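Local structure of chitinase (5VG0) at residues A[116-122]-A[134-140]; A[82-86]-A[106-110]. The protein probably degrades chitin, this chain being its copper-dependent lytic polysaccharide monooxygenase domain, which holds copper in a histidine brace and binds a dioxygen species at the metal. The contacts are given in a common frame with arbitrary orientation. Where two conformers were deposited one is given. Numbering follows the deposited sequence.

One contact within a sheet and one between the two sheets of a beta-sandwich are described here. Interaction 1 (116-122 with 134-140) is pairing within the hairpin of strands 118-126 and 131-141; interaction 2 (82-86 with 106-110) spans the interior to the facing sheet. Their centres lie about 12 Å apart and they join directly, since strands 80-87 and 118-126 are neighbours: Phe86 N lies 2.8 Å from Leu121 O, a probable hydrogen bond, and Ala122 CB packs 3.5 Å from Tyr85 CE1. Ile120 CD1 also reaches Leu110 CD1, at 4.3 Å, across the core. Copper, held by His1 and His78, is about 11 Å from the side chain of Asn135 and about 10 Å from that of Trp83, so neither contact forms the metal site itself.

Interaction 1 (A[116-122]-A[134-140]); sequences GEHTILA and YNCMDVV
Segments 116-122 and 134-140 pair as extended antiparallel strands, their axes approaching to 4.6 Å at 158°; the first chain turns a corner at Glu117. Glu117-Val140, Thr119-Asp138 and Leu121-Cys136 are non-hydrogen-bonded pairs. His118-Val139, Ile120-Met137 and Ala122-Asn135 are hydrogen-bonded, each through two reciprocal N-to-O bonds of 2.8 to 3.0 Å, as from Met137 N to Ile120 O (2.8 Å). On the face of Ile120, the Met137 side chain (m, p, p) curls back over the neighbouring strand, and its CE is a bump set in the hollow beside Ile120 and Ala122, 3.9 Å from both Ile120 CG2 and Ala122 CB. Ile120 CD1 in turn meets Val139 CG2 at 4.1 Å. On the opposite face, Leu121 (t, p) fits CD1 against Cys136 SG (3.8 Å), which is disulfide-bonded to Cys42, and against the edge of the Tyr134 ring, 4.3 Å from Tyr134 CD2. There too, Thr119 OG1 donates to Asp138 OD1 (2.9 Å), whose carboxylate also forms a salt bridge with Arg10. This antiparallel pairing, with a different set of side chains on each face, is that of a beta hairpin, here in the immunoglobulin-like beta-sandwich characteristic of AA10 monooxygenases.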
# COMPACT_ATOMS: atom_id res chain seq x y z
N GLY A 116 12.79 9.50 -10.27
CA GLY A 116 11.97 9.12 -11.40
C GLY A 116 10.66 8.48 -10.98
O GLY A 116 10.24 8.55 -9.83
N GLU A 117 10.01 7.86 -11.94
CA GLU A 117 8.70 7.24 -11.74
C GLU A 117 8.88 5.83 -11.20
O GLU A 117 9.59 5.02 -11.79
CB GLU A 117 7.96 7.17 -13.07
CG GLU A 117 7.75 8.51 -13.74
CD GLU A 117 7.27 8.37 -15.17
OE1 GLU A 117 6.43 7.48 -15.43
OE2 GLU A 117 7.74 9.13 -16.04
N HIS A 118 8.20 5.54 -10.09
CA HIS A 118 8.28 4.23 -9.46
C HIS A 118 6.95 3.88 -8.83
O HIS A 118 6.11 4.74 -8.58
CB HIS A 118 9.37 4.20 -8.37
CG HIS A 118 10.69 4.53 -8.93
ND1 HIS A 118 11.44 3.61 -9.62
CD2 HIS A 118 11.37 5.70 -8.99
CE1 HIS A 118 12.54 4.19 -10.06
NE2 HIS A 118 12.52 5.46 -9.71
N THR A 119 6.78 2.60 -8.56
CA THR A 119 5.64 2.12 -7.80
C THR A 119 6.16 1.48 -6.51
O THR A 119 6.97 0.56 -6.57
CB THR A 119 4.79 1.13 -8.59
OG1 THR A 119 4.29 1.80 -9.76
CG2 THR A 119 3.60 0.64 -7.77
N ILE A 120 5.71 2.00 -5.38
CA ILE A 120 6.03 1.42 -4.08
C ILE A 120 4.92 0.45 -3.72
O ILE A 120 3.74 0.82 -3.79
CB ILE A 120 6.13 2.52 -3.01
CG1 ILE A 120 7.19 3.55 -3.38
CG2 ILE A 120 6.42 1.91 -1.64
CD1 ILE A 120 7.21 4.75 -2.48
N LEU A 121 5.27 -0.77 -3.34
CA LEU A 121 4.31 -1.71 -2.76
C LEU A 121 4.59 -1.82 -1.28
O LEU A 121 5.72 -2.12 -0.87
CB LEU A 121 4.44 -3.09 -3.41
CG LEU A 121 3.63 -4.21 -2.73
CD1 LEU A 121 2.14 -3.97 -2.87
CD2 LEU A 121 4.04 -5.57 -3.24
N ALA A 122 3.57 -1.55 -0.49
CA ALA A 122 3.60 -1.75 0.95
C ALA A 122 2.83 -3.02 1.25
O ALA A 122 1.67 -3.14 0.88
CB ALA A 122 3.00 -0.56 1.67
N TYR A 134 -2.15 -5.24 0.94
CA TYR A 134 -1.33 -4.85 -0.20
C TYR A 134 -1.73 -3.45 -0.66
O TYR A 134 -2.89 -3.22 -1.00
CB TYR A 134 -1.52 -5.86 -1.33
CG TYR A 134 -0.94 -7.22 -1.00
CD1 TYR A 134 -1.66 -8.16 -0.27
CD2 TYR A 134 0.34 -7.55 -1.40
CE1 TYR A 134 -1.10 -9.40 0.05
CE2 TYR A 134 0.89 -8.78 -1.10
CZ TYR A 134 0.17 -9.70 -0.38
OH TYR A 134 0.78 -10.91 -0.11
N ASN A 135 -0.76 -2.54 -0.72
CA ASN A 135 -1.00 -1.16 -1.11
C ASN A 135 0.08 -0.69 -2.07
O ASN A 135 1.25 -0.60 -1.68
CB ASN A 135 -0.96 -0.21 0.10
CG ASN A 135 -2.24 -0.24 0.95
OD1 ASN A 135 -2.98 0.73 0.96
ND2 ASN A 135 -2.50 -1.34 1.62
N CYS A 136 -0.30 -0.34 -3.30
CA CYS A 136 0.61 0.29 -4.24
C CYS A 136 0.44 1.80 -4.26
O CYS A 136 -0.68 2.30 -4.27
CB CYS A 136 0.35 -0.24 -5.64
SG CYS A 136 1.13 -1.82 -5.89
N MET A 137 1.56 2.50 -4.35
CA MET A 137 1.61 3.95 -4.45
C MET A 137 2.44 4.31 -5.67
O MET A 137 3.61 3.92 -5.76
CB MET A 137 2.27 4.59 -3.22
CG MET A 137 1.46 4.59 -1.93
SD MET A 137 1.02 3.00 -1.20
CE MET A 137 2.64 2.38 -0.82
N ASP A 138 1.86 5.04 -6.59
CA ASP A 138 2.55 5.52 -7.78
C ASP A 138 3.13 6.89 -7.48
O ASP A 138 2.40 7.82 -7.13
CB ASP A 138 1.59 5.58 -8.96
CG ASP A 138 1.04 4.22 -9.28
OD1 ASP A 138 1.84 3.34 -9.66
OD2 ASP A 138 -0.18 4.03 -9.14
N VAL A 139 4.45 7.01 -7.61
CA VAL A 139 5.16 8.21 -7.19
C VAL A 139 6.13 8.65 -8.26
O VAL A 139 6.57 7.87 -9.11
CB VAL A 139 5.90 7.99 -5.84
CG1 VAL A 139 4.90 7.69 -4.74
CG2 VAL A 139 6.97 6.90 -5.95
N VAL A 140 6.46 9.93 -8.23
CA VAL A 140 7.55 10.49 -9.00
C VAL A 140 8.48 11.14 -8.00
O VAL A 140 8.09 12.07 -7.29
CB VAL A 140 7.08 11.51 -10.05
CG1 VAL A 140 8.28 12.01 -10.85
CG2 VAL A 140 6.04 10.90 -10.97

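Interaction 2 (A[82-86]-A[106-110]); sequences TWEYF and LTHTL
Extended strands 82-86 and 106-110 face each other without backbone pairing, their axes approaching to 10.3 Å and their directions 38° apart; Trp83 lies opposite His108 (CA-CA 9.4 Å) and Tyr85 opposite Leu110 (8.5 Å). Alternate residues send CB toward the partner strand. Trp83 (chi1 m, chi2 85°) offers one indole face to two neighbours: Leu106 (t, p) sets CD2 3.7 Å from the six-membered ring centroid in a CH-pi contact, and His108 (m, chi2 146°) brings CE1 3.4 Å from Trp83 CG. The latter pair is edge-to-face, with 4.7 Å between the five-membered indole ring and imidazole centroids and 69° between planes. Tyr85 (m, chi2 -86°) extends OH to His108 ND1, a 2.7 Å hydrogen bond, while Leu110 (m, t) places CD2 4.0 Å over the Tyr85 ring centroid. Trp83 NE1 hydrogen-bonds to Gln97 OE1. Here Trp83, Tyr85 and His108 form an aromatic cluster flanked by Leu106 and Leu110, with Tyr85 OH shared between His108 ND1 and Trp72 NE1, pairing these polar atoms within a largely apolar interior.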
# COMPACT_ATOMS: atom_id res chain seq x y z
N THR A 82 5.85 -7.83 10.21
CA THR A 82 6.61 -6.79 9.53
C THR A 82 5.73 -5.98 8.58
O THR A 82 4.72 -6.46 8.07
CB THR A 82 7.78 -7.36 8.74
OG1 THR A 82 7.30 -8.32 7.81
CG2 THR A 82 8.83 -7.97 9.64
N TRP A 83 6.22 -4.78 8.33
CA TRP A 83 5.79 -3.92 7.24
C TRP A 83 6.93 -3.94 6.23
O TRP A 83 8.06 -3.57 6.56
CB TRP A 83 5.56 -2.49 7.74
CG TRP A 83 4.69 -2.37 8.94
CD1 TRP A 83 5.06 -2.48 10.24
CD2 TRP A 83 3.29 -2.12 8.94
NE1 TRP A 83 3.99 -2.31 11.06
CE2 TRP A 83 2.88 -2.08 10.28
CE3 TRP A 83 2.34 -1.91 7.93
CZ2 TRP A 83 1.56 -1.86 10.64
CZ3 TRP A 83 1.04 -1.67 8.30
CH2 TRP A 83 0.66 -1.66 9.63
N GLU A 84 6.66 -4.38 5.02
CA GLU A 84 7.67 -4.48 3.98
C GLU A 84 7.35 -3.50 2.87
O GLU A 84 6.21 -3.43 2.41
CB GLU A 84 7.73 -5.89 3.40
CG GLU A 84 8.20 -6.93 4.40
CD GLU A 84 8.11 -8.33 3.84
OE1 GLU A 84 7.00 -8.75 3.50
OE2 GLU A 84 9.17 -8.97 3.73
N TYR A 85 8.34 -2.75 2.44
CA TYR A 85 8.21 -1.78 1.37
C TYR A 85 9.10 -2.17 0.21
O TYR A 85 10.31 -2.31 0.39
CB TYR A 85 8.54 -0.38 1.86
CG TYR A 85 7.59 0.11 2.91
CD1 TYR A 85 6.41 0.71 2.57
CD2 TYR A 85 7.84 -0.08 4.25
CE1 TYR A 85 5.52 1.14 3.51
CE2 TYR A 85 6.93 0.36 5.22
CZ TYR A 85 5.77 0.98 4.83
OH TYR A 85 4.84 1.43 5.73
N PHE A 86 8.49 -2.34 -0.95
CA PHE A 86 9.16 -2.71 -2.18
C PHE A 86 9.14 -1.52 -3.12
O PHE A 86 8.17 -0.76 -3.15
CB PHE A 86 8.43 -3.87 -2.88
CG PHE A 86 8.37 -5.14 -2.09
CD1 PHE A 86 7.47 -5.31 -1.05
CD2 PHE A 86 9.20 -6.20 -2.42
CE1 PHE A 86 7.44 -6.49 -0.34
CE2 PHE A 86 9.16 -7.37 -1.70
CZ PHE A 86 8.27 -7.51 -0.66
N LEU A 106 -0.26 5.41 11.74
CA LEU A 106 1.12 4.95 11.76
C LEU A 106 1.87 5.61 10.62
O LEU A 106 1.41 5.58 9.48
CB LEU A 106 1.15 3.42 11.58
CG LEU A 106 2.50 2.75 11.49
CD1 LEU A 106 3.31 2.93 12.77
CD2 LEU A 106 2.30 1.29 11.21
N THR A 107 3.03 6.18 10.93
CA THR A 107 3.88 6.80 9.92
C THR A 107 5.24 6.13 9.91
O THR A 107 5.86 5.96 10.96
CB THR A 107 3.98 8.31 10.16
OG1 THR A 107 2.66 8.88 10.08
CG2 THR A 107 4.88 8.97 9.14
N HIS A 108 5.71 5.78 8.72
CA HIS A 108 7.05 5.27 8.49
C HIS A 108 7.79 6.21 7.56
O HIS A 108 7.22 6.73 6.61
CB HIS A 108 6.97 3.92 7.81
CG HIS A 108 6.51 2.82 8.70
ND1 HIS A 108 5.75 1.77 8.25
CD2 HIS A 108 6.71 2.59 10.02
CE1 HIS A 108 5.50 0.94 9.24
NE2 HIS A 108 6.07 1.42 10.32
N THR A 109 9.07 6.39 7.81
CA THR A 109 9.91 7.19 6.94
C THR A 109 10.72 6.28 6.02
O THR A 109 11.52 5.47 6.49
CB THR A 109 10.86 8.08 7.75
OG1 THR A 109 10.08 8.89 8.63
CG2 THR A 109 11.69 8.96 6.84
N LEU A 110 10.49 6.42 4.73
CA LEU A 110 11.29 5.74 3.72
C LEU A 110 12.39 6.68 3.27
O LEU A 110 12.17 7.89 3.14
CB LEU A 110 10.42 5.36 2.52
CG LEU A 110 9.26 4.43 2.79
CD1 LEU A 110 8.60 4.02 1.49
CD2 LEU A 110 9.68 3.21 3.59